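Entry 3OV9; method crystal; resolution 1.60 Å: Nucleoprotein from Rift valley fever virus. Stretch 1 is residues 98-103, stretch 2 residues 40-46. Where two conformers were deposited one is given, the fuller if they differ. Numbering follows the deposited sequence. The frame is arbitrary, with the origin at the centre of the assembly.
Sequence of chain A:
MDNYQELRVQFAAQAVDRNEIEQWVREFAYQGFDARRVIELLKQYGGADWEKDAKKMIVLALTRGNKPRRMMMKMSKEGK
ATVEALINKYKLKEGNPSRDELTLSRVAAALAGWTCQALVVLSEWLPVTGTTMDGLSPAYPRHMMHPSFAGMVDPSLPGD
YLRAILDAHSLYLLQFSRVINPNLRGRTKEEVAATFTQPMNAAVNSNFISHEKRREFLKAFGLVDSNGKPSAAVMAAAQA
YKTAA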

ATOM      1  N   SER A  98      30.876  11.369  -4.887  1.00 26.21           N
ATOM      2  CA  SER A  98      32.234  10.895  -4.623  1.00 25.63           C
ATOM      3  C   SER A  98      33.100  11.988  -3.995  1.00 25.06           C
ATOM      4  O   SER A  98      32.726  13.166  -3.988  1.00 25.06           O
ATOM      5  CB  SER A  98      32.884  10.378  -5.910  1.00 25.80           C
ATOM      6  OG  SER A  98      33.240  11.447  -6.769  1.00 26.06           O
ATOM      7  N   ARG A  99      34.264  11.578  -3.492  1.00 24.36           N
ATOM      8  CA  ARG A  99      35.244  12.450  -2.841  0.60 24.16           C
ATOM      9  C   ARG A  99      35.730  13.579  -3.753  1.00 23.80           C
ATOM     10  O   ARG A  99      36.177  14.627  -3.291  1.00 23.85           O
ATOM     11  CB  ARG A  99      36.429  11.583  -2.411  0.60 24.25           C
ATOM     12  CG  ARG A  99      37.522  12.267  -1.612  0.60 24.64           C
ATOM     13  CD  ARG A  99      38.649  11.286  -1.294  0.60 25.63           C
ATOM     14  NE  ARG A  99      38.202  10.198  -0.422  0.60 26.50           N
ATOM     15  CZ  ARG A  99      37.944   8.958  -0.829  0.60 26.81           C
ATOM     16  NH1 ARG A  99      38.097   8.623  -2.105  0.60 27.34           N
ATOM     17  NH2 ARG A  99      37.537   8.048   0.043  0.60 26.51           N
ATOM     18  N   ASP A 100      35.662  13.334  -5.061  1.00 23.45           N
ATOM     19  CA  ASP A 100      36.165  14.272  -6.060  1.00 23.03           C
ATOM     20  C   ASP A 100      35.118  15.294  -6.506  1.00 22.43           C
ATOM     21  O   ASP A 100      35.338  16.034  -7.467  1.00 22.28           O
ATOM     22  CB  ASP A 100      36.723  13.509  -7.267  1.00 23.26           C
ATOM     23  CG  ASP A 100      37.897  12.611  -6.900  1.00 24.02           C
ATOM     24  OD1 ASP A 100      38.834  13.088  -6.221  1.00 24.58           O
ATOM     25  OD2 ASP A 100      37.884  11.427  -7.298  1.00 25.40           O
ATOM     26  N   GLU A 101      33.986  15.329  -5.803  1.00 21.77           N
ATOM     27  CA  GLU A 101      32.908  16.271  -6.109  1.00 21.21           C
ATOM     28  C   GLU A 101      32.604  17.185  -4.926  1.00 20.39           C
ATOM     29  O   GLU A 101      32.555  16.738  -3.775  1.00 20.30           O
ATOM     30  CB  GLU A 101      31.634  15.527  -6.518  1.00 21.38           C
ATOM     31  CG  GLU A 101      31.769  14.621  -7.749  1.00 22.74           C
ATOM     32  CD  GLU A 101      31.671  15.366  -9.073  1.00 24.03           C
ATOM     33  OE1 GLU A 101      31.513  16.607  -9.075  1.00 24.90           O
ATOM     34  OE2 GLU A 101      31.751  14.696 -10.123  1.00 24.87           O
ATOM     35  N   LEU A 102      32.393  18.464  -5.227  1.00 19.44           N
ATOM     36  CA  LEU A 102      31.989  19.448  -4.228  1.00 18.43           C
ATOM     37  C   LEU A 102      30.473  19.526  -4.107  1.00 17.87           C
ATOM     38  O   LEU A 102      29.747  19.344  -5.091  1.00 17.66           O
ATOM     39  CB  LEU A 102      32.533  20.836  -4.585  1.00 18.40           C
ATOM     40  CG  LEU A 102      34.029  21.117  -4.439  1.00 17.89           C
ATOM     41  CD1 LEU A 102      34.376  22.460  -5.066  1.00 17.05           C
ATOM     42  CD2 LEU A 102      34.454  21.082  -2.978  1.00 17.33           C
ATOM     43  N   THR A 103      30.012  19.779  -2.884  1.00 17.14           N
ATOM     44  CA  THR A 103      28.624  20.153  -2.604  1.00 16.60           C
ATOM     45  C   THR A 103      28.667  21.345  -1.656  1.00 16.25           C
ATOM     46  O   THR A 103      29.694  21.602  -1.021  1.00 15.94           O
ATOM     47  CB  THR A 103      27.816  19.022  -1.922  1.00 16.69           C
ATOM     48  OG1 THR A 103      28.314  18.795  -0.594  1.00 16.77           O
ATOM     49  CG2 THR A 103      27.873  17.731  -2.722  1.00 16.69           C
TER
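Stretch 2 40-46: ELLKQYG

Leucine packing forms the apolar centre of the contact between residues 40-46, a helical segment that begins earlier in the chain, and residues 98-103, which form no regular helix or strand. Leu102 and Leu41 have the nearest CA atoms across the two stretches, 7.4 Å apart, and each directs its CA-to-CB bond toward the other stretch. Leu102 CG rests 3.9 Å from Leu41 CB. Both side chains adopt the same rotamer, chi1 m and chi2 t, and both are buried.

From this centre Leu102 reaches along the helix. Its CD1 lies 4.0 Å from CD2 of Leu42, whose CA-to-CB bond points sideways although the end of the side chain comes nearer, and 4.1 Å from CD2 of Tyr45, one helical turn after Leu41. The methyl sits at the edge of the Tyr45 ring, near its plane, so this is an edge contact rather than packing on a face. The turn is held by backbone hydrogen bonds from Tyr45 N to Leu41 O (2.9 Å) and from Gly46 N to Leu42 O (2.8 Å). Leu41 and Tyr45, four residues apart, both direct their CA-to-CB bonds toward the other stretch.

On the other side of the centre, Leu41 meets backbone. Its CD1 lies 3.6 Å from Asp100 O and 4.0 Å from Arg99 O, beside the type I turn from Ser98 to Glu101, which is closed by the hydrogen bond from Glu101 N to Ser98 O (3.1 Å). The Glu101 CA-to-CB bond points away from the helix.

No direct hydrogen bond joins the stretches. At the polar edge a water bridges them instead, donating to Asp100 O at 2.7 Å from its oxygen and hydrogen-bonding to Tyr45 OH, also at 2.7 Å. In all, 251 Å² is buried, both sides summed.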

ATOM      1  N   GLU A  40      41.118  21.448  -1.389  1.00 17.21           N
ATOM      2  CA  GLU A  40      41.939  21.310  -2.595  1.00 17.99           C
ATOM      3  C   GLU A  40      41.142  21.668  -3.846  1.00 18.04           C
ATOM      4  O   GLU A  40      41.625  22.417  -4.698  1.00 18.34           O
ATOM      5  CB  GLU A  40      42.515  19.896  -2.719  1.00 18.24           C
ATOM      6  CG  GLU A  40      43.507  19.731  -3.879  1.00 19.92           C
ATOM      7  CD  GLU A  40      44.168  18.365  -3.910  1.00 22.09           C
ATOM      8  OE1 GLU A  40      43.498  17.359  -3.591  1.00 22.77           O
ATOM      9  OE2 GLU A  40      45.363  18.298  -4.270  1.00 24.10           O
ATOM     10  N   LEU A  41      39.924  21.138  -3.938  1.00 18.17           N
ATOM     11  CA  LEU A  41      39.035  21.397  -5.073  1.00 18.13           C
ATOM     12  C   LEU A  41      38.594  22.858  -5.149  1.00 18.40           C
ATOM     13  O   LEU A  41      38.513  23.419  -6.244  1.00 18.12           O
ATOM     14  CB  LEU A  41      37.820  20.464  -5.051  1.00 18.16           C
ATOM     15  CG  LEU A  41      38.069  18.970  -5.303  1.00 18.02           C
ATOM     16  CD1 LEU A  41      36.828  18.170  -4.962  1.00 17.49           C
ATOM     17  CD2 LEU A  41      38.511  18.692  -6.737  1.00 18.22           C
ATOM     18  N   LEU A  42      38.329  23.467  -3.991  1.00 18.66           N
ATOM     19  CA  LEU A  42      37.976  24.892  -3.923  1.00 18.97           C
ATOM     20  C   LEU A  42      39.081  25.782  -4.485  1.00 19.46           C
ATOM     21  O   LEU A  42      38.814  26.654  -5.314  1.00 19.38           O
ATOM     22  CB  LEU A  42      37.640  25.321  -2.488  1.00 18.90           C
ATOM     23  CG  LEU A  42      36.313  24.849  -1.888  1.00 18.41           C
ATOM     24  CD1 LEU A  42      36.269  25.154  -0.400  1.00 17.72           C
ATOM     25  CD2 LEU A  42      35.116  25.475  -2.606  1.00 18.44           C
ATOM     26  N   LYS A  43      40.312  25.547  -4.031  1.00 20.00           N
ATOM     27  CA  LYS A  43      41.494  26.281  -4.491  1.00 20.74           C
ATOM     28  C   LYS A  43      41.746  26.073  -5.985  1.00 20.91           C
ATOM     29  O   LYS A  43      42.058  27.027  -6.707  1.00 20.96           O
ATOM     30  CB  LYS A  43      42.730  25.853  -3.689  1.00 20.96           C
ATOM     31  CG  LYS A  43      42.775  26.371  -2.250  1.00 22.37           C
ATOM     32  CD  LYS A  43      43.720  27.559  -2.089  1.00 24.65           C
ATOM     33  CE  LYS A  43      45.167  27.118  -1.938  1.00 26.06           C
ATOM     34  NZ  LYS A  43      46.108  28.259  -1.729  1.00 27.00           N
ATOM     35  N   GLN A  44      41.601  24.825  -6.434  1.00 21.14           N
ATOM     36  CA  GLN A  44      41.799  24.447  -7.834  1.00 21.51           C
ATOM     37  C   GLN A  44      40.816  25.153  -8.768  1.00 21.50           C
ATOM     38  O   GLN A  44      41.229  25.781  -9.744  1.00 21.35           O
ATOM     39  CB  GLN A  44      41.683  22.926  -8.001  1.00 21.57           C
ATOM     40  CG  GLN A  44      41.793  22.434  -9.442  1.00 22.39           C
ATOM     41  CD  GLN A  44      41.366  20.991  -9.595  1.00 23.37           C
ATOM     42  OE1 GLN A  44      42.034  20.076  -9.110  1.00 24.03           O
ATOM     43  NE2 GLN A  44      40.248  20.777 -10.274  1.00 23.88           N
ATOM     44  N   TYR A  45      39.526  25.039  -8.460  1.00 21.59           N
ATOM     45  CA  TYR A  45      38.468  25.610  -9.291  1.00 21.63           C
ATOM     46  C   TYR A  45      38.356  27.126  -9.150  1.00 21.85           C
ATOM     47  O   TYR A  45      38.040  27.820 -10.116  1.00 21.82           O
ATOM     48  CB  TYR A  45      37.112  24.970  -8.964  1.00 21.60           C
ATOM     49  CG  TYR A  45      36.944  23.540  -9.435  1.00 21.57           C
ATOM     50  CD1 TYR A  45      37.180  23.187 -10.764  1.00 21.74           C
ATOM     51  CD2 TYR A  45      36.517  22.547  -8.556  1.00 21.97           C
ATOM     52  CE1 TYR A  45      37.019  21.876 -11.198  1.00 22.08           C
ATOM     53  CE2 TYR A  45      36.350  21.231  -8.979  1.00 21.77           C
ATOM     54  CZ  TYR A  45      36.607  20.905 -10.298  1.00 21.97           C
ATOM     55  OH  TYR A  45      36.442  19.610 -10.722  1.00 22.47           O
ATOM     56  N   GLY A  46      38.619  27.630  -7.948  1.00 21.98           N
ATOM     57  CA  GLY A  46      38.344  29.025  -7.619  1.00 22.30           C
ATOM     58  C   GLY A  46      39.477  30.006  -7.828  1.00 22.67           C
ATOM     59  O   GLY A  46      39.234  31.181  -8.119  1.00 22.53           O
TER
HETATM   60  O   HOH W   1      34.938  18.121  -9.081  1.00 24.58           O